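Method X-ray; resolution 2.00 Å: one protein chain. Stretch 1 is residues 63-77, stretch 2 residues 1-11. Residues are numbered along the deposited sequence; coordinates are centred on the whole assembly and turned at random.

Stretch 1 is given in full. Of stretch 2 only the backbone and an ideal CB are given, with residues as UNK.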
# COMPACT_ATOMS: atom_id res chain seq x y z
N ALA C 63 3.38 -17.46 7.55
CA ALA C 63 2.83 -18.37 8.56
C ALA C 63 1.80 -19.23 7.87
O ALA C 63 0.96 -18.72 7.07
CB ALA C 63 2.17 -17.60 9.68
N ILE C 64 1.84 -20.52 8.15
CA ILE C 64 0.86 -21.42 7.61
C ILE C 64 0.32 -22.30 8.72
O ILE C 64 1.03 -22.61 9.68
CB ILE C 64 1.53 -22.27 6.46
CG1 ILE C 64 0.51 -23.14 5.75
CG2 ILE C 64 2.79 -23.07 6.94
CD1 ILE C 64 1.05 -23.67 4.37
N GLY C 65 -0.94 -22.69 8.61
CA GLY C 65 -1.54 -23.55 9.60
C GLY C 65 -1.13 -24.97 9.34
O GLY C 65 -0.87 -25.33 8.19
N LYS C 66 -1.08 -25.77 10.39
CA LYS C 66 -0.74 -27.19 10.25
C LYS C 66 -1.65 -27.92 9.30
O LYS C 66 -1.21 -28.80 8.52
CB LYS C 66 -0.79 -27.91 11.62
CG LYS C 66 0.37 -27.59 12.52
CD LYS C 66 0.88 -28.80 13.28
CE LYS C 66 2.42 -28.67 13.52
NZ LYS C 66 2.84 -29.20 14.87
N GLY C 67 -2.95 -27.63 9.37
CA GLY C 67 -3.91 -28.26 8.43
C GLY C 67 -3.58 -28.03 6.96
O GLY C 67 -3.47 -28.99 6.18
N LEU C 68 -3.40 -26.76 6.56
CA LEU C 68 -3.10 -26.46 5.17
C LEU C 68 -1.72 -27.00 4.78
O LEU C 68 -1.55 -27.50 3.65
CB LEU C 68 -3.22 -24.96 4.84
CG LEU C 68 -3.18 -24.61 3.35
CD1 LEU C 68 -4.25 -25.33 2.49
CD2 LEU C 68 -3.26 -23.10 3.12
N ALA C 69 -0.78 -26.93 5.72
CA ALA C 69 0.57 -27.46 5.56
C ALA C 69 0.62 -28.99 5.32
O ALA C 69 1.51 -29.48 4.64
CB ALA C 69 1.42 -27.07 6.75
N GLY C 70 -0.37 -29.72 5.81
CA GLY C 70 -0.55 -31.13 5.47
C GLY C 70 -0.79 -31.44 4.01
O GLY C 70 -0.58 -32.57 3.56
N ARG C 71 -1.24 -30.46 3.26
CA ARG C 71 -1.43 -30.60 1.84
C ARG C 71 -0.18 -30.36 1.00
O ARG C 71 -0.24 -30.58 -0.22
CB ARG C 71 -2.47 -29.62 1.31
CG ARG C 71 -3.76 -29.63 2.05
CD ARG C 71 -4.58 -30.87 1.91
NE ARG C 71 -5.94 -30.42 2.23
CZ ARG C 71 -7.01 -30.50 1.43
NH1 ARG C 71 -6.94 -31.09 0.24
NH2 ARG C 71 -8.18 -30.03 1.85
N VAL C 72 0.91 -29.89 1.62
CA VAL C 72 2.12 -29.62 0.89
C VAL C 72 3.10 -30.80 1.05
O VAL C 72 3.61 -31.02 2.13
CB VAL C 72 2.74 -28.29 1.32
CG1 VAL C 72 3.96 -27.98 0.50
CG2 VAL C 72 1.74 -27.19 1.23
N MET C 73 3.36 -31.59 -0.00
CA MET C 73 4.32 -32.71 0.12
C MET C 73 5.68 -32.23 -0.32
O MET C 73 5.85 -31.64 -1.40
CB MET C 73 3.89 -33.91 -0.79
CG MET C 73 2.56 -34.51 -0.40
SD MET C 73 2.57 -35.07 1.33
CE MET C 73 4.15 -36.00 1.27
N VAL C 74 6.68 -32.48 0.48
CA VAL C 74 7.97 -31.88 0.28
C VAL C 74 8.99 -33.01 0.24
O VAL C 74 8.91 -33.95 1.06
CB VAL C 74 8.27 -30.92 1.43
CG1 VAL C 74 9.63 -30.22 1.28
CG2 VAL C 74 7.15 -29.88 1.49
N ARG C 75 9.94 -32.93 -0.67
CA ARG C 75 11.13 -33.78 -0.57
C ARG C 75 12.23 -33.02 0.16
O ARG C 75 12.60 -31.93 -0.25
CB ARG C 75 11.60 -34.23 -1.93
CG ARG C 75 12.02 -33.16 -2.94
CD ARG C 75 12.35 -33.90 -4.27
NE ARG C 75 13.58 -34.69 -4.18
CZ ARG C 75 13.97 -35.60 -5.09
NH1 ARG C 75 15.12 -36.23 -4.91
NH2 ARG C 75 13.19 -35.95 -6.13
N LYS C 76 12.70 -33.59 1.28
CA LYS C 76 13.74 -32.97 2.09
C LYS C 76 15.05 -32.95 1.34
O LYS C 76 15.36 -33.87 0.56
CB LYS C 76 13.92 -33.71 3.41
CG LYS C 76 12.74 -33.48 4.34
CD LYS C 76 12.84 -34.28 5.67
CE LYS C 76 13.61 -33.52 6.75
NZ LYS C 76 13.44 -34.19 8.10
N LEU C 77 15.82 -31.91 1.60
CA LEU C 77 17.12 -31.76 0.94
C LEU C 77 18.27 -32.22 1.84
O LEU C 77 18.10 -32.29 3.06
CB LEU C 77 17.31 -30.32 0.50
CG LEU C 77 16.57 -30.08 -0.81
CD1 LEU C 77 16.58 -28.59 -1.11
CD2 LEU C 77 17.18 -30.93 -1.97
N UNK C 1 16.66 -44.20 1.39
CA UNK C 1 15.32 -43.66 1.73
C UNK C 1 15.25 -42.16 1.43
O UNK C 1 15.85 -41.32 2.14
CB UNK C 1 15.00 -43.91 3.20
N UNK C 2 14.51 -41.83 0.39
CA UNK C 2 14.22 -40.46 0.09
C UNK C 2 13.14 -40.05 1.09
O UNK C 2 12.16 -40.76 1.24
CB UNK C 2 13.78 -40.27 -1.36
N UNK C 3 13.30 -38.90 1.76
CA UNK C 3 12.30 -38.43 2.72
C UNK C 3 11.33 -37.51 2.02
O UNK C 3 11.72 -36.44 1.58
CB UNK C 3 12.96 -37.72 3.90
N UNK C 4 10.09 -37.97 1.88
CA UNK C 4 9.03 -37.21 1.28
C UNK C 4 7.94 -37.11 2.31
O UNK C 4 7.33 -38.10 2.70
CB UNK C 4 8.53 -37.84 -0.02
N UNK C 5 7.73 -35.90 2.79
CA UNK C 5 6.84 -35.70 3.95
C UNK C 5 6.01 -34.47 3.77
O UNK C 5 6.42 -33.58 3.02
CB UNK C 5 7.64 -35.60 5.25
N UNK C 6 4.83 -34.40 4.42
CA UNK C 6 4.06 -33.17 4.43
C UNK C 6 4.79 -32.05 5.16
O UNK C 6 5.53 -32.27 6.12
CB UNK C 6 2.69 -33.41 5.07
N UNK C 7 4.57 -30.82 4.71
CA UNK C 7 5.24 -29.71 5.31
C UNK C 7 4.89 -29.67 6.79
O UNK C 7 5.72 -29.30 7.59
CB UNK C 7 4.87 -28.40 4.61
N UNK C 8 3.67 -30.07 7.15
CA UNK C 8 3.20 -30.16 8.56
C UNK C 8 4.08 -31.01 9.47
O UNK C 8 4.02 -30.85 10.71
CB UNK C 8 1.78 -30.73 8.59
N UNK C 9 4.88 -31.91 8.89
CA UNK C 9 5.75 -32.79 9.65
C UNK C 9 7.18 -32.33 9.72
O UNK C 9 7.99 -32.99 10.33
CB UNK C 9 5.71 -34.20 9.05
N UNK C 10 7.50 -31.18 9.14
CA UNK C 10 8.87 -30.73 9.08
C UNK C 10 9.15 -29.76 10.23
O UNK C 10 8.29 -29.09 10.73
CB UNK C 10 9.16 -30.07 7.73
N UNK C 11 10.39 -29.69 10.63
CA UNK C 11 10.71 -28.92 11.83
C UNK C 11 11.69 -27.83 11.51
O UNK C 11 12.33 -27.87 10.48
CB UNK C 11 11.27 -29.82 12.93

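Position 1 has nothing of stretch 1 within reach of its ideal CB, so the contact sets no rule there; Met-1 is deposited and makes no contact. Position 2 also starts out of reach, its CB directed sideways, but the long arm of Arg-75 lies nearby, and a side chain with some length could meet it. Leu-2 does, its CD1 3.6 Å from Arg-75 NH1 and its CD2 over one face of the guanidinium.

At position 3 the carbonyl does the main work, accepting from Lys-76 N (3.0 Å to position 3 O). The CB points sideways near the Lys-76 methylenes, which would suit many aliphatic chains; Met-3 sets CB 3.9 Å from Lys-76 CD.

Positions 4 to 6 run antiparallel to strand 72-76, with phi and psi that favour beta-branched residues at 4 and 5. Position 4 shares a sheet face with Met-73 and Arg-75, so a compact apolar group fits between them. Val-4 puts CG1 3.8 Å from Met-73 CE and CG2 4.3 Å from Arg-75 CB.

Position 5 pairs with Val-74 through both backbone polar groups: its N gives to Val-74 O (2.9 Å) and its O receives from Val-74 N (2.8 Å). An amide hydrogen is therefore needed, which excludes proline. Its CB lies on the Val-74 face, where valine, isoleucine or threonine would serve; Val-5 reaches Lys-76 CD with CG2 at 4.3 Å.

Position 6 is a non-hydrogen-bonded pair with Met-73, and its nitrogen finds no acceptor in stretch 1. With phi at -65°, proline costs nothing here, though other apolar residues would suit. Pro-6 packs CG 3.8 Å from Met-73 SD.

Position 7 gives its amide to Val-72 O (2.8 Å from N), and its CB points toward stretch 1, amid Ala-69, Val-72 and Val-74, with Ile-64 farther in. A branched aliphatic chain is the natural answer. Leu-7 brings CG 4.1 Å from Ala-69 CB and CD2 4.3 Å from Ile-64 CD1.

Position 8 points at the helix backbone: its ideal CB is 3.6 Å from Lys-66 O and 3.7 Å from Gly-70 N, so space is tight and serine or alanine would suit. Ser-8 sets OG 3.5 Å from Gly-70 CA, while its N makes a weak hydrogen bond to Ala-69 O (3.4 Å).

Position 9 points away and is free to be polar: Glu-9. At position 10 the CB turns back toward stretch 1 but starts at a distance, calling for a long apolar chain; Met-10 lays SD 3.8 Å from Val-74 CG1. Position 11, Gly-11, makes no contact.

Stretch 2, residues 1-11: MLMVVPLSEMG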
# COMPACT_ATOMS: atom_id res chain seq x y z
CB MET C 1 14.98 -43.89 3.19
CG MET C 1 13.56 -43.44 3.56
SD MET C 1 12.29 -44.49 2.84
CE MET C 1 12.64 -46.04 3.69
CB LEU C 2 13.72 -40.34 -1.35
CG LEU C 2 13.29 -38.94 -1.79
CD1 LEU C 2 14.47 -37.96 -1.82
CD2 LEU C 2 12.59 -39.00 -3.15
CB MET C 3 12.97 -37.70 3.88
CG MET C 3 13.87 -38.61 4.78
SD MET C 3 12.89 -39.94 5.52
CE MET C 3 11.61 -39.00 6.37
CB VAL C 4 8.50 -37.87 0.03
CG1 VAL C 4 7.27 -37.11 -0.50
CG2 VAL C 4 9.62 -37.99 -1.02
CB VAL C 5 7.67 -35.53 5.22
CG1 VAL C 5 8.45 -36.82 5.52
CG2 VAL C 5 8.57 -34.35 5.12
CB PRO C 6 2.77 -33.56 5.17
CG PRO C 6 2.74 -35.05 5.13
CD PRO C 6 4.15 -35.47 5.19
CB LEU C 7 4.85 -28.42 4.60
CG LEU C 7 5.19 -27.09 5.24
CD1 LEU C 7 6.65 -27.03 5.39
CD2 LEU C 7 4.63 -25.98 4.34
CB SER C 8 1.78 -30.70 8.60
OG SER C 8 1.68 -31.98 7.98
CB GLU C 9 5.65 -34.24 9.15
CG GLU C 9 4.32 -34.81 9.51
CD GLU C 9 3.98 -36.11 8.79
OE1 GLU C 9 4.90 -36.82 8.32
OE2 GLU C 9 2.75 -36.40 8.72
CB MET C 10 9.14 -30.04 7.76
CG MET C 10 9.07 -30.99 6.62
SD MET C 10 9.22 -30.12 5.05
CE MET C 10 10.97 -29.68 5.09
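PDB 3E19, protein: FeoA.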